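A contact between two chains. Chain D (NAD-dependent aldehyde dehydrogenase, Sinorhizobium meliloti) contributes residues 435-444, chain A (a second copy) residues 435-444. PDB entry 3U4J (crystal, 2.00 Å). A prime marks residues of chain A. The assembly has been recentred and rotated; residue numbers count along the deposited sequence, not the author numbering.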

# COMPACT_ATOMS: atom_id res chain seq x y z
N TRP D 435 10.47 27.20 10.21
CA TRP D 435 11.03 28.04 9.18
C TRP D 435 12.56 28.00 9.27
O TRP D 435 13.12 28.36 10.31
CB TRP D 435 10.52 29.49 9.34
CG TRP D 435 9.03 29.62 9.18
CD1 TRP D 435 8.05 29.30 10.11
CD2 TRP D 435 8.32 30.06 8.00
NE1 TRP D 435 6.81 29.53 9.59
CE2 TRP D 435 6.93 30.00 8.30
CE3 TRP D 435 8.73 30.50 6.73
CZ2 TRP D 435 5.95 30.37 7.38
CZ3 TRP D 435 7.76 30.86 5.81
CH2 TRP D 435 6.38 30.79 6.14
N SER D 436 13.22 27.55 8.20
CA SER D 436 14.69 27.44 8.14
C SER D 436 15.10 27.13 6.72
O SER D 436 14.36 26.46 6.03
CB SER D 436 15.19 26.33 9.07
OG SER D 436 16.59 26.19 8.96
N THR D 437 16.24 27.63 6.27
CA THR D 437 16.76 27.24 4.94
C THR D 437 17.73 26.05 5.03
O THR D 437 18.31 25.64 4.04
CB THR D 437 17.53 28.39 4.26
OG1 THR D 437 18.50 28.88 5.19
CG2 THR D 437 16.58 29.51 3.84
N ASN D 438 17.93 25.52 6.23
CA ASN D 438 18.91 24.48 6.51
C ASN D 438 18.22 23.11 6.48
O ASN D 438 17.23 22.87 7.21
CB ASN D 438 19.51 24.74 7.89
CG ASN D 438 20.68 23.85 8.24
OD1 ASN D 438 21.80 24.34 8.41
ND2 ASN D 438 20.44 22.56 8.41
N LEU D 439 18.73 22.22 5.63
CA LEU D 439 18.16 20.86 5.45
C LEU D 439 18.01 20.10 6.78
O LEU D 439 16.93 19.61 7.12
CB LEU D 439 19.07 20.07 4.50
CG LEU D 439 18.67 18.60 4.23
CD1 LEU D 439 17.47 18.53 3.25
CD2 LEU D 439 19.89 17.86 3.69
N GLU D 440 19.11 20.03 7.53
CA GLU D 440 19.12 19.28 8.78
C GLU D 440 18.23 19.92 9.85
O GLU D 440 17.41 19.24 10.49
CB GLU D 440 20.54 19.12 9.31
CG GLU D 440 20.61 18.40 10.66
CD GLU D 440 22.02 18.28 11.22
OE1 GLU D 440 22.94 18.94 10.69
OE2 GLU D 440 22.20 17.51 12.19
N THR D 441 18.38 21.23 10.06
CA THR D 441 17.55 21.93 11.03
C THR D 441 16.06 21.77 10.74
O THR D 441 15.30 21.48 11.64
CB THR D 441 17.87 23.44 11.07
OG1 THR D 441 19.26 23.61 11.33
CG2 THR D 441 17.10 24.08 12.19
N ALA D 442 15.64 21.98 9.50
CA ALA D 442 14.21 21.92 9.17
C ALA D 442 13.64 20.51 9.38
O ALA D 442 12.60 20.33 10.05
CB ALA D 442 13.99 22.38 7.74
N LEU D 443 14.31 19.52 8.79
CA LEU D 443 13.82 18.14 8.85
C LEU D 443 13.93 17.49 10.23
O LEU D 443 12.96 16.90 10.72
CB LEU D 443 14.54 17.27 7.81
CG LEU D 443 14.11 17.65 6.39
CD1 LEU D 443 14.85 16.76 5.40
CD2 LEU D 443 12.57 17.53 6.24
N GLN D 444 15.09 17.58 10.86
CA GLN D 444 15.23 17.04 12.20
C GLN D 444 14.28 17.73 13.18
O GLN D 444 13.69 17.07 14.02
CB GLN D 444 16.68 17.08 12.71
CG GLN D 444 17.67 16.17 11.93
CD GLN D 444 17.47 14.67 12.16
OE1 GLN D 444 18.45 13.92 12.31
NE2 GLN D 444 16.22 14.23 12.19
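Chain A, residues 435-444: WSTNLETALQ

The same ten-residue stretch of each chain faces its copy in near-twofold fashion, each stretch running from an extended segment through a turn into a helix that begins at residue 439 and continues later in the chain. The two helices lie with their axes 10.0 Å apart at closest approach and their N-to-C directions 85° apart, almost perpendicular, and the nearest CA atoms are those of Leu439′ and Leu439, 3.8 Å apart. Trp435′ is extended (phi/psi -110/116), with chi1 in m and chi2 near 78°, and its side chain is out of reach of the chain D stretch. Ser436′, still extended (-168/150) and with chi1 in t, accepts a hydrogen bond at OG from Asn438′ N, 3.1 Å away, which braces the turn from within chain A; its carbonyl O lies 4.2 Å from Leu439 CD2. At Thr437′ the backbone turns (-100/4) and directs its carbonyl at chain D: Thr437′ O accepts a hydrogen bond from Leu439 N at 2.8 Å, with an N-H...O angle of 160°, and a CA-H...O contact from Asn438 CA at 3.3 Å. The chi1 of Thr437′ is in p, and its CA-to-CB bond points sideways to chain D. Asn438′ returns to an extended conformation (-96/123) at the N-cap position and forms a single backbone bridge with Asn438, their CA atoms 4.7 Å apart. Its CA-to-CB bond points away overall, though CB itself touches chain D, and Asn438′ CA makes the reciprocal CA-H...O contact with Thr437 O at 3.3 Å. Leu439′ opens the helix (-52/-53), where its amide is not yet used by a helical hydrogen bond, so Leu439′ N is free to donate to Thr437 O at 2.8 Å and 158°. Beside this matched pair of bonds, Leu439′ N lies 3.4 Å from Leu439 N; these are two donors and do not bond to each other. The side chain of Leu439′ (chi1 t, chi2 p) packs with Leu439, CD1 to CD1 at 3.9 Å, and reaches Ala442 and Leu443 of the other helix: Leu439′ CD2 is 4.3 Å from Ala442 CB and Leu439′ CD1 is 4.2 Å from Leu443 CG. Glu440′ and Thr441′ make no contact with the chain D stretch. The CA-to-CB bonds of Ala442′ and Leu443′ point toward the chain D stretch; Ala442′ CB lies 4.2 Å from Leu439 CD2, and Leu443′ CG lies 4.2 Å from Leu439 CD1. Gln444′ is out of reach.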

# COMPACT_ATOMS: atom_id res chain seq x y z
N TRP A 435 25.53 17.14 -2.36
CA TRP A 435 26.06 17.61 -1.07
C TRP A 435 25.75 19.09 -0.86
O TRP A 435 26.21 19.94 -1.62
CB TRP A 435 27.57 17.35 -0.98
CG TRP A 435 27.97 15.87 -1.08
CD1 TRP A 435 28.05 15.12 -2.21
CD2 TRP A 435 28.33 15.00 0.01
NE1 TRP A 435 28.45 13.83 -1.89
CE2 TRP A 435 28.64 13.74 -0.54
CE3 TRP A 435 28.45 15.18 1.40
CZ2 TRP A 435 29.04 12.64 0.25
CZ3 TRP A 435 28.87 14.11 2.18
CH2 TRP A 435 29.14 12.84 1.60
N SER A 436 24.94 19.40 0.16
CA SER A 436 24.50 20.78 0.45
C SER A 436 23.86 20.79 1.83
O SER A 436 23.29 19.78 2.25
CB SER A 436 23.51 21.28 -0.61
OG SER A 436 22.98 22.55 -0.24
N THR A 437 23.94 21.92 2.54
CA THR A 437 23.28 22.04 3.85
C THR A 437 21.96 22.81 3.68
O THR A 437 21.26 23.08 4.66
CB THR A 437 24.16 22.85 4.84
OG1 THR A 437 24.70 23.99 4.14
CG2 THR A 437 25.28 21.98 5.40
N ASN A 438 21.62 23.14 2.44
CA ASN A 438 20.46 23.99 2.14
C ASN A 438 19.25 23.13 1.79
O ASN A 438 19.31 22.35 0.84
CB ASN A 438 20.80 24.91 0.95
CG ASN A 438 19.73 25.97 0.67
OD1 ASN A 438 19.97 27.18 0.87
ND2 ASN A 438 18.57 25.55 0.18
N LEU A 439 18.14 23.30 2.51
CA LEU A 439 16.94 22.50 2.26
C LEU A 439 16.48 22.52 0.79
O LEU A 439 16.26 21.47 0.18
CB LEU A 439 15.78 22.95 3.14
CG LEU A 439 14.43 22.22 2.98
CD1 LEU A 439 14.44 20.89 3.68
CD2 LEU A 439 13.33 23.09 3.58
N GLU A 440 16.30 23.71 0.24
CA GLU A 440 15.79 23.86 -1.11
C GLU A 440 16.74 23.29 -2.13
O GLU A 440 16.33 22.53 -3.01
CB GLU A 440 15.55 25.35 -1.45
CG GLU A 440 14.85 25.54 -2.82
CD GLU A 440 14.64 27.00 -3.20
OE1 GLU A 440 15.12 27.91 -2.48
OE2 GLU A 440 14.00 27.25 -4.24
N THR A 441 18.02 23.65 -2.05
CA THR A 441 18.90 23.19 -3.12
C THR A 441 19.18 21.69 -3.06
O THR A 441 19.23 21.07 -4.10
CB THR A 441 20.21 24.06 -3.35
OG1 THR A 441 21.40 23.25 -3.39
CG2 THR A 441 20.32 25.23 -2.45
N ALA A 442 19.31 21.10 -1.86
CA ALA A 442 19.45 19.64 -1.75
C ALA A 442 18.26 18.88 -2.34
O ALA A 442 18.44 18.03 -3.22
CB ALA A 442 19.70 19.21 -0.30
N LEU A 443 17.05 19.20 -1.86
CA LEU A 443 15.85 18.49 -2.33
C LEU A 443 15.42 18.83 -3.76
O LEU A 443 15.02 17.91 -4.51
CB LEU A 443 14.68 18.64 -1.34
CG LEU A 443 14.92 17.85 -0.03
CD1 LEU A 443 13.89 18.22 1.02
CD2 LEU A 443 14.91 16.33 -0.28
N GLN A 444 15.48 20.11 -4.16
CA GLN A 444 15.13 20.45 -5.55
C GLN A 444 16.14 19.89 -6.55
O GLN A 444 15.75 19.44 -7.63
CB GLN A 444 14.90 21.94 -5.77
CG GLN A 444 13.71 22.51 -5.01
CD GLN A 444 12.32 22.18 -5.61
OE1 GLN A 444 11.45 23.06 -5.66
NE2 GLN A 444 12.11 20.92 -6.04